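Local coordinates for protein excinuclease ABC, subunit A. (Deinococcus radiodurans, PDB 2VF7) that probably binds damaged DNA and hydrolyses ATP as a zinc-containing, UvrA-type member of the ABC superfamily in nucleotide excision repair, at residues G607-L615 with F701-L711; R625-F634 with R671-V679. The protein carries 1 engineered substitution. All coordinates share one frame; numbering follows the deposited sequence.

Interaction 1 (G607-L615 with F701-L711); sequences GLFDQVRKL and FADESAIFRAL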
loop_
_atom_site.group_PDB
_atom_site.type_symbol
_atom_site.label_atom_id
_atom_site.label_comp_id
_atom_site.label_asym_id
_atom_site.label_seq_id
_atom_site.Cartn_x
_atom_site.Cartn_y
_atom_site.Cartn_z
ATOM N N GLY A 607 25.328 -19.460 -23.956
ATOM C CA GLY A 607 26.022 -20.703 -23.672
ATOM C C GLY A 607 27.499 -20.442 -23.484
ATOM O O GLY A 607 28.272 -21.361 -23.237
ATOM N N LEU A 608 27.891 -19.180 -23.610
ATOM C CA LEU A 608 29.295 -18.803 -23.563
ATOM C C LEU A 608 29.901 -18.848 -22.157
ATOM O O LEU A 608 31.115 -18.921 -22.016
ATOM C CB LEU A 608 29.498 -17.429 -24.215
ATOM C CG LEU A 608 29.023 -16.120 -23.570
ATOM C CD1 LEU A 608 29.924 -15.648 -22.430
ATOM C CD2 LEU A 608 28.962 -15.053 -24.634
ATOM N N PHE A 609 29.070 -18.828 -21.121
ATOM C CA PHE A 609 29.590 -18.764 -19.758
ATOM C C PHE A 609 30.313 -20.058 -19.351
ATOM O O PHE A 609 31.198 -20.019 -18.499
ATOM C CB PHE A 609 28.487 -18.379 -18.762
ATOM C CG PHE A 609 29.002 -17.926 -17.402
ATOM C CD1 PHE A 609 29.802 -16.795 -17.278
ATOM C CD2 PHE A 609 28.677 -18.635 -16.251
ATOM C CE1 PHE A 609 30.291 -16.379 -16.014
ATOM C CE2 PHE A 609 29.151 -18.227 -15.010
ATOM C CZ PHE A 609 29.961 -17.086 -14.900
ATOM N N ASP A 610 29.960 -21.176 -19.983
ATOM C CA ASP A 610 30.539 -22.497 -19.686
ATOM C C ASP A 610 32.051 -22.584 -19.895
ATOM O O ASP A 610 32.734 -23.261 -19.126
ATOM C CB ASP A 610 29.895 -23.582 -20.563
ATOM C CG ASP A 610 28.647 -24.168 -19.949
ATOM O OD1 ASP A 610 27.555 -23.588 -20.132
ATOM O OD2 ASP A 610 28.751 -25.226 -19.290
ATOM N N GLN A 611 32.539 -21.955 -20.976
ATOM C CA GLN A 611 33.956 -21.899 -21.340
ATOM C C GLN A 611 34.688 -20.879 -20.485
ATOM O O GLN A 611 35.857 -21.074 -20.122
ATOM C CB GLN A 611 34.147 -21.512 -22.806
ATOM C CG GLN A 611 32.889 -21.504 -23.693
ATOM C CD GLN A 611 32.164 -22.848 -23.749
ATOM O OE1 GLN A 611 32.790 -23.931 -23.795
ATOM N NE2 GLN A 611 30.828 -22.781 -23.744
ATOM N N VAL A 612 33.989 -19.791 -20.175
ATOM C CA VAL A 612 34.482 -18.770 -19.275
ATOM C C VAL A 612 34.861 -19.411 -17.937
ATOM O O VAL A 612 35.914 -19.101 -17.374
ATOM C CB VAL A 612 33.443 -17.614 -19.095
ATOM C CG1 VAL A 612 33.889 -16.632 -18.019
ATOM C CG2 VAL A 612 33.206 -16.884 -20.402
ATOM N N ARG A 613 34.036 -20.322 -17.432
ATOM C CA ARG A 613 34.288 -20.889 -16.103
ATOM C C ARG A 613 35.444 -21.880 -16.150
ATOM O O ARG A 613 36.216 -22.014 -15.203
ATOM C CB ARG A 613 33.043 -21.573 -15.568
ATOM C CG ARG A 613 31.853 -20.662 -15.456
ATOM C CD ARG A 613 30.737 -21.355 -14.719
ATOM N NE ARG A 613 30.020 -22.300 -15.566
ATOM C CZ ARG A 613 30.077 -23.625 -15.437
ATOM N NH1 ARG A 613 30.812 -24.181 -14.492
ATOM N NH2 ARG A 613 29.377 -24.388 -16.245
ATOM N N LYS A 614 35.520 -22.586 -17.272
ATOM C CA LYS A 614 36.674 -23.399 -17.693
ATOM C C LYS A 614 38.018 -22.638 -17.637
ATOM O O LYS A 614 39.012 -23.173 -17.165
ATOM C CB LYS A 614 36.379 -23.902 -19.106
ATOM C CG LYS A 614 37.346 -24.873 -19.673
ATOM C CD LYS A 614 37.148 -25.010 -21.179
ATOM C CE LYS A 614 37.960 -23.973 -21.982
ATOM N NZ LYS A 614 37.229 -22.682 -22.166
ATOM N N LEU A 615 38.035 -21.391 -18.104
ATOM C CA LEU A 615 39.257 -20.570 -18.153
ATOM C C LEU A 615 39.675 -20.087 -16.784
ATOM O O LEU A 615 40.848 -19.791 -16.554
ATOM C CB LEU A 615 39.058 -19.331 -19.046
ATOM C CG LEU A 615 38.821 -19.440 -20.558
ATOM C CD1 LEU A 615 38.506 -18.088 -21.186
ATOM C CD2 LEU A 615 40.009 -20.123 -21.274
ATOM N N PHE A 701 38.132 -11.154 -25.225
ATOM C CA PHE A 701 38.068 -12.565 -25.618
ATOM C C PHE A 701 38.353 -12.811 -27.087
ATOM O O PHE A 701 38.001 -13.874 -27.601
ATOM C CB PHE A 701 36.687 -13.133 -25.334
ATOM C CG PHE A 701 36.398 -13.317 -23.882
ATOM C CD1 PHE A 701 35.390 -12.580 -23.269
ATOM C CD2 PHE A 701 37.136 -14.220 -23.125
ATOM C CE1 PHE A 701 35.111 -12.759 -21.906
ATOM C CE2 PHE A 701 36.880 -14.401 -21.778
ATOM C CZ PHE A 701 35.859 -13.672 -21.169
ATOM N N ALA A 702 38.967 -11.832 -27.751
ATOM C CA ALA A 702 39.330 -11.905 -29.164
ATOM C C ALA A 702 39.946 -13.236 -29.605
ATOM O O ALA A 702 39.682 -13.707 -30.707
ATOM C CB ALA A 702 40.276 -10.773 -29.502
ATOM N N ASP A 703 40.771 -13.832 -28.748
ATOM C CA ASP A 703 41.499 -15.047 -29.100
ATOM C C ASP A 703 40.936 -16.335 -28.484
ATOM O O ASP A 703 41.558 -17.400 -28.587
ATOM C CB ASP A 703 42.989 -14.878 -28.773
ATOM C CG ASP A 703 43.724 -14.049 -29.819
ATOM O OD1 ASP A 703 44.563 -13.196 -29.434
ATOM O OD2 ASP A 703 43.466 -14.253 -31.034
ATOM N N GLU A 704 39.763 -16.234 -27.856
ATOM C CA GLU A 704 39.017 -17.405 -27.367
ATOM C C GLU A 704 37.857 -17.586 -28.312
ATOM O O GLU A 704 36.847 -16.893 -28.215
ATOM C CB GLU A 704 38.488 -17.213 -25.950
ATOM C CG GLU A 704 39.022 -15.996 -25.236
ATOM C CD GLU A 704 40.456 -16.141 -24.845
ATOM O OE1 GLU A 704 41.248 -15.224 -25.120
ATOM O OE2 GLU A 704 40.799 -17.183 -24.274
ATOM N N SER A 705 38.025 -18.527 -29.223
ATOM C CA SER A 705 37.257 -18.608 -30.458
ATOM C C SER A 705 35.727 -18.697 -30.292
ATOM O O SER A 705 34.983 -17.923 -30.900
ATOM C CB SER A 705 37.798 -19.781 -31.265
ATOM O OG SER A 705 37.151 -19.905 -32.505
ATOM N N ALA A 706 35.270 -19.631 -29.464
ATOM C CA ALA A 706 33.848 -19.910 -29.293
ATOM C C ALA A 706 33.106 -18.800 -28.544
ATOM O O ALA A 706 31.930 -18.542 -28.811
ATOM C CB ALA A 706 33.661 -21.259 -28.588
ATOM N N ILE A 707 33.783 -18.174 -27.581
ATOM C CA ILE A 707 33.212 -17.066 -26.831
ATOM C C ILE A 707 33.114 -15.891 -27.785
ATOM O O ILE A 707 32.015 -15.395 -28.040
ATOM C CB ILE A 707 34.034 -16.711 -25.561
ATOM C CG1 ILE A 707 33.946 -17.836 -24.511
ATOM C CG2 ILE A 707 33.536 -15.402 -24.933
ATOM C CD1 ILE A 707 35.116 -17.902 -23.591
ATOM N N PHE A 708 34.241 -15.496 -28.373
ATOM C CA PHE A 708 34.278 -14.366 -29.310
ATOM C C PHE A 708 33.214 -14.428 -30.416
ATOM O O PHE A 708 32.703 -13.392 -30.848
ATOM C CB PHE A 708 35.678 -14.213 -29.912
ATOM C CG PHE A 708 35.756 -13.236 -31.053
ATOM C CD1 PHE A 708 35.977 -11.885 -30.818
ATOM C CD2 PHE A 708 35.620 -13.670 -32.369
ATOM C CE1 PHE A 708 36.062 -10.975 -31.885
ATOM C CE2 PHE A 708 35.690 -12.762 -33.445
ATOM C CZ PHE A 708 35.916 -11.415 -33.198
ATOM N N ARG A 709 32.894 -15.628 -30.888
ATOM C CA ARG A 709 31.902 -15.778 -31.945
ATOM C C ARG A 709 30.451 -15.581 -31.495
ATOM O O ARG A 709 29.633 -15.050 -32.243
ATOM C CB ARG A 709 32.082 -17.117 -32.650
ATOM C CG ARG A 709 33.276 -17.120 -33.622
ATOM C CD ARG A 709 33.114 -18.182 -34.684
ATOM N NE ARG A 709 34.373 -18.888 -34.950
ATOM C CZ ARG A 709 34.720 -20.029 -34.337
ATOM N NH1 ARG A 709 33.898 -20.625 -33.413
ATOM N NH2 ARG A 709 35.892 -20.582 -34.652
ATOM N N ALA A 710 30.136 -16.025 -30.282
ATOM C CA ALA A 710 28.839 -15.775 -29.660
ATOM C C ALA A 710 28.623 -14.258 -29.484
ATOM O O ALA A 710 27.599 -13.720 -29.899
ATOM C CB ALA A 710 28.737 -16.522 -28.322
ATOM N N LEU A 711 29.617 -13.593 -28.904
ATOM C CA LEU A 711 29.668 -12.144 -28.735
ATOM C C LEU A 711 29.590 -11.366 -30.032
ATOM O O LEU A 711 29.129 -10.217 -30.037
ATOM C CB LEU A 711 30.976 -11.754 -28.051
ATOM C CG LEU A 711 31.319 -12.310 -26.673
ATOM C CD1 LEU A 711 32.721 -11.850 -26.293
ATOM C CD2 LEU A 711 30.314 -11.874 -25.618
#

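Interaction 2 (R625-F634 with R671-V679); sequences RGYNAGRFSF and RYNAETLEV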
loop_
_atom_site.group_PDB
_atom_site.type_symbol
_atom_site.label_atom_id
_atom_site.label_comp_id
_atom_site.label_asym_id
_atom_site.label_seq_id
_atom_site.Cartn_x
_atom_site.Cartn_y
_atom_site.Cartn_z
ATOM N N ARG A 625 43.786 -24.169 -4.734
ATOM C CA ARG A 625 42.595 -24.603 -4.035
ATOM C C ARG A 625 41.968 -25.679 -4.895
ATOM O O ARG A 625 42.226 -25.754 -6.091
ATOM C CB ARG A 625 41.618 -23.454 -3.882
ATOM C CG ARG A 625 42.070 -22.295 -3.002
ATOM C CD ARG A 625 42.440 -21.100 -3.856
ATOM N NE ARG A 625 41.758 -19.849 -3.489
ATOM C CZ ARG A 625 42.187 -18.985 -2.570
ATOM N NH1 ARG A 625 43.292 -19.233 -1.866
ATOM N NH2 ARG A 625 41.515 -17.869 -2.352
ATOM N N GLY A 626 41.133 -26.522 -4.318
ATOM C CA GLY A 626 40.551 -27.579 -5.124
ATOM C C GLY A 626 39.301 -27.089 -5.823
ATOM O O GLY A 626 38.214 -27.600 -5.528
ATOM N N TYR A 627 39.447 -26.090 -6.708
ATOM C CA TYR A 627 38.300 -25.491 -7.441
ATOM C C TYR A 627 38.180 -26.120 -8.821
ATOM O O TYR A 627 39.198 -26.343 -9.511
ATOM C CB TYR A 627 38.446 -23.976 -7.688
ATOM C CG TYR A 627 38.456 -23.022 -6.506
ATOM C CD1 TYR A 627 38.133 -23.431 -5.219
ATOM C CD2 TYR A 627 38.769 -21.674 -6.708
ATOM C CE1 TYR A 627 38.150 -22.521 -4.155
ATOM C CE2 TYR A 627 38.791 -20.766 -5.662
ATOM C CZ TYR A 627 38.471 -21.184 -4.392
ATOM O OH TYR A 627 38.487 -20.269 -3.353
ATOM N N ASN A 628 36.953 -26.426 -9.212
ATOM C CA ASN A 628 36.669 -26.733 -10.592
ATOM C C ASN A 628 35.821 -25.596 -11.156
ATOM O O ASN A 628 35.563 -24.612 -10.451
ATOM C CB ASN A 628 35.991 -28.098 -10.728
ATOM C CG ASN A 628 34.647 -28.160 -10.048
ATOM O OD1 ASN A 628 34.553 -28.133 -8.817
ATOM N ND2 ASN A 628 33.582 -28.261 -10.859
ATOM N N ALA A 629 35.417 -25.726 -12.422
ATOM C CA ALA A 629 34.665 -24.698 -13.131
ATOM C C ALA A 629 33.347 -24.425 -12.421
ATOM O O ALA A 629 32.782 -23.338 -12.551
ATOM C CB ALA A 629 34.424 -25.120 -14.576
ATOM N N GLY A 630 32.860 -25.427 -11.695
ATOM C CA GLY A 630 31.661 -25.320 -10.864
ATOM C C GLY A 630 31.698 -24.222 -9.809
ATOM O O GLY A 630 30.691 -23.584 -9.558
ATOM N N ARG A 631 32.849 -23.984 -9.201
ATOM C CA ARG A 631 33.045 -22.843 -8.309
ATOM C C ARG A 631 32.580 -21.506 -8.934
ATOM O O ARG A 631 32.277 -20.563 -8.228
ATOM C CB ARG A 631 34.530 -22.758 -7.932
ATOM C CG ARG A 631 34.920 -21.690 -6.923
ATOM C CD ARG A 631 34.510 -22.113 -5.515
ATOM N NE ARG A 631 34.551 -20.996 -4.572
ATOM C CZ ARG A 631 34.664 -21.127 -3.265
ATOM N NH1 ARG A 631 34.753 -22.331 -2.709
ATOM N NH2 ARG A 631 34.708 -20.043 -2.511
ATOM N N PHE A 632 32.547 -21.426 -10.265
ATOM C CA PHE A 632 32.362 -20.144 -10.935
ATOM C C PHE A 632 30.972 -20.054 -11.548
ATOM O O PHE A 632 30.659 -19.116 -12.279
ATOM C CB PHE A 632 33.502 -19.869 -11.938
ATOM C CG PHE A 632 34.885 -19.902 -11.314
ATOM C CD1 PHE A 632 35.413 -18.777 -10.686
ATOM C CD2 PHE A 632 35.647 -21.063 -11.338
ATOM C CE1 PHE A 632 36.687 -18.809 -10.078
ATOM C CE2 PHE A 632 36.927 -21.109 -10.727
ATOM C CZ PHE A 632 37.451 -19.974 -10.112
ATOM N N SER A 633 30.137 -21.039 -11.229
ATOM C CA SER A 633 28.733 -20.999 -11.561
ATOM C C SER A 633 27.979 -20.241 -10.466
ATOM O O SER A 633 28.293 -20.370 -9.280
ATOM C CB SER A 633 28.184 -22.427 -11.673
ATOM O OG SER A 633 26.924 -22.452 -12.335
ATOM N N PHE A 634 26.999 -19.435 -10.846
ATOM C CA PHE A 634 26.081 -18.879 -9.849
ATOM C C PHE A 634 24.786 -19.685 -9.842
ATOM O O PHE A 634 23.812 -19.260 -9.246
ATOM C CB PHE A 634 25.803 -17.392 -10.100
ATOM C CG PHE A 634 25.370 -17.085 -11.502
ATOM C CD1 PHE A 634 24.037 -17.225 -11.881
ATOM C CD2 PHE A 634 26.295 -16.674 -12.452
ATOM C CE1 PHE A 634 23.649 -16.982 -13.172
ATOM C CE2 PHE A 634 25.911 -16.428 -13.746
ATOM C CZ PHE A 634 24.601 -16.569 -14.109
ATOM N N ARG A 671 27.292 -11.456 -7.237
ATOM C CA ARG A 671 26.726 -12.831 -7.327
ATOM C C ARG A 671 27.601 -13.935 -6.699
ATOM O O ARG A 671 27.197 -15.111 -6.691
ATOM C CB ARG A 671 26.444 -13.249 -8.759
ATOM C CG ARG A 671 25.337 -12.586 -9.506
ATOM C CD ARG A 671 25.231 -13.236 -10.917
ATOM N NE ARG A 671 24.506 -12.409 -11.885
ATOM C CZ ARG A 671 23.257 -12.632 -12.313
ATOM N NH1 ARG A 671 22.561 -13.667 -11.866
ATOM N NH2 ARG A 671 22.702 -11.822 -13.212
ATOM N N TYR A 672 28.780 -13.569 -6.188
ATOM C CA TYR A 672 29.751 -14.549 -5.689
ATOM C C TYR A 672 30.252 -14.180 -4.317
ATOM O O TYR A 672 30.212 -13.003 -3.946
ATOM C CB TYR A 672 30.946 -14.666 -6.649
ATOM C CG TYR A 672 30.583 -15.193 -8.023
ATOM C CD1 TYR A 672 30.591 -16.560 -8.289
ATOM C CD2 TYR A 672 30.201 -14.305 -9.068
ATOM C CE1 TYR A 672 30.246 -17.044 -9.562
ATOM C CE2 TYR A 672 29.854 -14.781 -10.347
ATOM C CZ TYR A 672 29.880 -16.153 -10.576
ATOM O OH TYR A 672 29.557 -16.636 -11.819
ATOM N N ASN A 673 30.718 -15.174 -3.554
ATOM C CA ASN A 673 31.373 -14.884 -2.275
ATOM C C ASN A 673 32.731 -14.227 -2.519
ATOM O O ASN A 673 33.166 -14.139 -3.663
ATOM C CB ASN A 673 31.412 -16.095 -1.307
ATOM C CG ASN A 673 32.231 -17.259 -1.829
ATOM O OD1 ASN A 673 33.234 -17.079 -2.512
ATOM N ND2 ASN A 673 31.816 -18.464 -1.486
ATOM N N ALA A 674 33.363 -13.726 -1.459
ATOM C CA ALA A 674 34.582 -12.929 -1.561
ATOM C C ALA A 674 35.777 -13.765 -1.969
ATOM O O ALA A 674 36.689 -13.280 -2.622
ATOM C CB ALA A 674 34.871 -12.241 -0.231
ATOM N N GLU A 675 35.778 -15.021 -1.552
ATOM C CA GLU A 675 36.893 -15.924 -1.792
ATOM C C GLU A 675 36.970 -16.329 -3.265
ATOM O O GLU A 675 38.054 -16.537 -3.801
ATOM C CB GLU A 675 36.749 -17.144 -0.890
ATOM C CG GLU A 675 37.727 -18.243 -1.161
ATOM C CD GLU A 675 37.509 -19.414 -0.258
ATOM O OE1 GLU A 675 36.820 -19.232 0.776
ATOM O OE2 GLU A 675 38.036 -20.510 -0.570
ATOM N N THR A 676 35.812 -16.407 -3.918
ATOM C CA THR A 676 35.742 -16.701 -5.351
ATOM C C THR A 676 36.267 -15.528 -6.197
ATOM O O THR A 676 36.789 -15.737 -7.286
ATOM C CB THR A 676 34.300 -17.079 -5.754
ATOM O OG1 THR A 676 33.796 -18.070 -4.849
ATOM C CG2 THR A 676 34.249 -17.615 -7.147
ATOM N N LEU A 677 36.171 -14.303 -5.671
ATOM C CA LEU A 677 36.492 -13.098 -6.451
ATOM C C LEU A 677 37.966 -12.715 -6.336
ATOM O O LEU A 677 38.442 -11.792 -7.017
ATOM C CB LEU A 677 35.598 -11.910 -6.035
ATOM C CG LEU A 677 34.072 -12.031 -6.116
ATOM C CD1 LEU A 677 33.424 -11.037 -5.157
ATOM C CD2 LEU A 677 33.577 -11.805 -7.520
ATOM N N GLU A 678 38.672 -13.431 -5.466
ATOM C CA GLU A 678 40.131 -13.330 -5.333
ATOM C C GLU A 678 40.891 -13.964 -6.499
ATOM O O GLU A 678 42.091 -13.701 -6.670
ATOM C CB GLU A 678 40.595 -13.980 -4.015
ATOM C CG GLU A 678 40.153 -13.246 -2.754
ATOM C CD GLU A 678 40.781 -13.818 -1.500
ATOM O OE1 GLU A 678 40.571 -13.235 -0.400
ATOM O OE2 GLU A 678 41.492 -14.846 -1.606
ATOM N N VAL A 679 40.203 -14.806 -7.276
ATOM C CA VAL A 679 40.784 -15.504 -8.434
ATOM C C VAL A 679 40.617 -14.665 -9.700
ATOM O O VAL A 679 39.495 -14.276 -10.057
ATOM C CB VAL A 679 40.151 -16.922 -8.652
ATOM C CG1 VAL A 679 40.837 -17.670 -9.804
ATOM C CG2 VAL A 679 40.183 -17.755 -7.352
#

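Interaction 1 (G607-L615 with F701-L711)
A helix-helix packing in the second ATP-binding half of this UvrA turns on Ile707, whose side chain inserts between Leu608, Gln611, Val612 and Leu615. It illustrates how a single branched residue can key two helices together: helical segments 609-615 and 705-711 run closer to antiparallel than to parallel, at 144°, with their axes 9.6 Å apart at closest approach. Ile707 CD1 lies 3.8 Å from Gln611 CB and 3.9 Å from Val612 CG2, and Leu615 CD1 closes the group at 4.2 Å from the same methyl. The Ile707 chain slides past Gln611 in the opposite direction but crosses Val612 at about a right angle. With CG1 beside its backbone N (chi1 -68°), Ile707 extends this branch across the groove and also brings CG1 to 3.9 Å from Leu608 O.

At one end, Leu608 CD2 touches Leu711 CD2 at 3.6 Å and Ala710 CB at 4.0 Å. At the other, Leu615 CD1 meets the Phe701 ring obliquely, 4.1 Å from CE2, and also nears the Glu704 carboxylate, whose OE1 forms a salt bridge with Arg682. Helix 686-690 packs against Val612 through Ile686 and Val689, so the seam continues into a third helix. With residues spaced i, i+3, i+4 and i+7 receiving one side chain, the contact resembles a local knobs-into-holes packing, here within an ABC-type ATPase module.

Interaction 2 (R625-F634 with R671-V679)
Arg631, Phe634 and Tyr672 carry this contact, in which a loop with a short 3-10 turn (629-632) is tied to a second loop that carries an Asx motif at Asn673, close to a four-cysteine zinc site. It is a worked example of loops fixed by side chains more than by regular secondary structure. Arg631 donates NE to Thr676 OG1, 3.0 Å away and near the guanidinium plane, while NH2 makes a weak bond to Asn673 OD1. The acceptor Asn673 OD1 also takes the Thr676 backbone N at 3.0 Å, which closes the Asx motif. A bend at chi2 (76°) lets the Arg631 chain pass Tyr627, whose CE1 lies over one guanidinium face while Arg631 CG lies over the Tyr627 ring. An alanine in place of Arg631 would probably leave Thr676 OG1 and Asn673 OD1 without this cationic donor and one face of the Tyr627 ring without its cover.

Nearby, Tyr627 OH donates to Glu675 OE2 at 2.8 Å. Toward the zinc, the Arg671 guanidinium lies over one face of the Phe634 ring in a cation-pi contact, the two planes 39° apart, with CZ 4.6 Å from the ring centroid; its amino groups are meanwhile anchored on Gly725 O, Pro598 O and Gly646 O. Tyr672 OH comes to the edge of that same ring, 3.3 Å from Phe634 CD2, and donates to Phe632 O at 2.8 Å, rising 46° out of the carbonyl plane.

Interactions 1 and 2 are neighbours, their centres 18 Å apart, and helix 609-617 joins them: while one side of it packs on 701-711, Phe609 and Arg613 reach the loops of interaction 2. Arg613 NH1 probably donates to Ala629 O at 2.9 Å, and Phe609 CZ packs against Tyr672 OH at 3.1 Å. The two contacts thus meet through side chains of this helix. Both also lie near functional sites: in interaction 2 the Arg671 side chain lies about 6 Å from the zinc ion and about 11 Å from a bound ADP, whereas in interaction 1 the Leu711 side chain is about 12 Å from that of the ADP-binding Gln726.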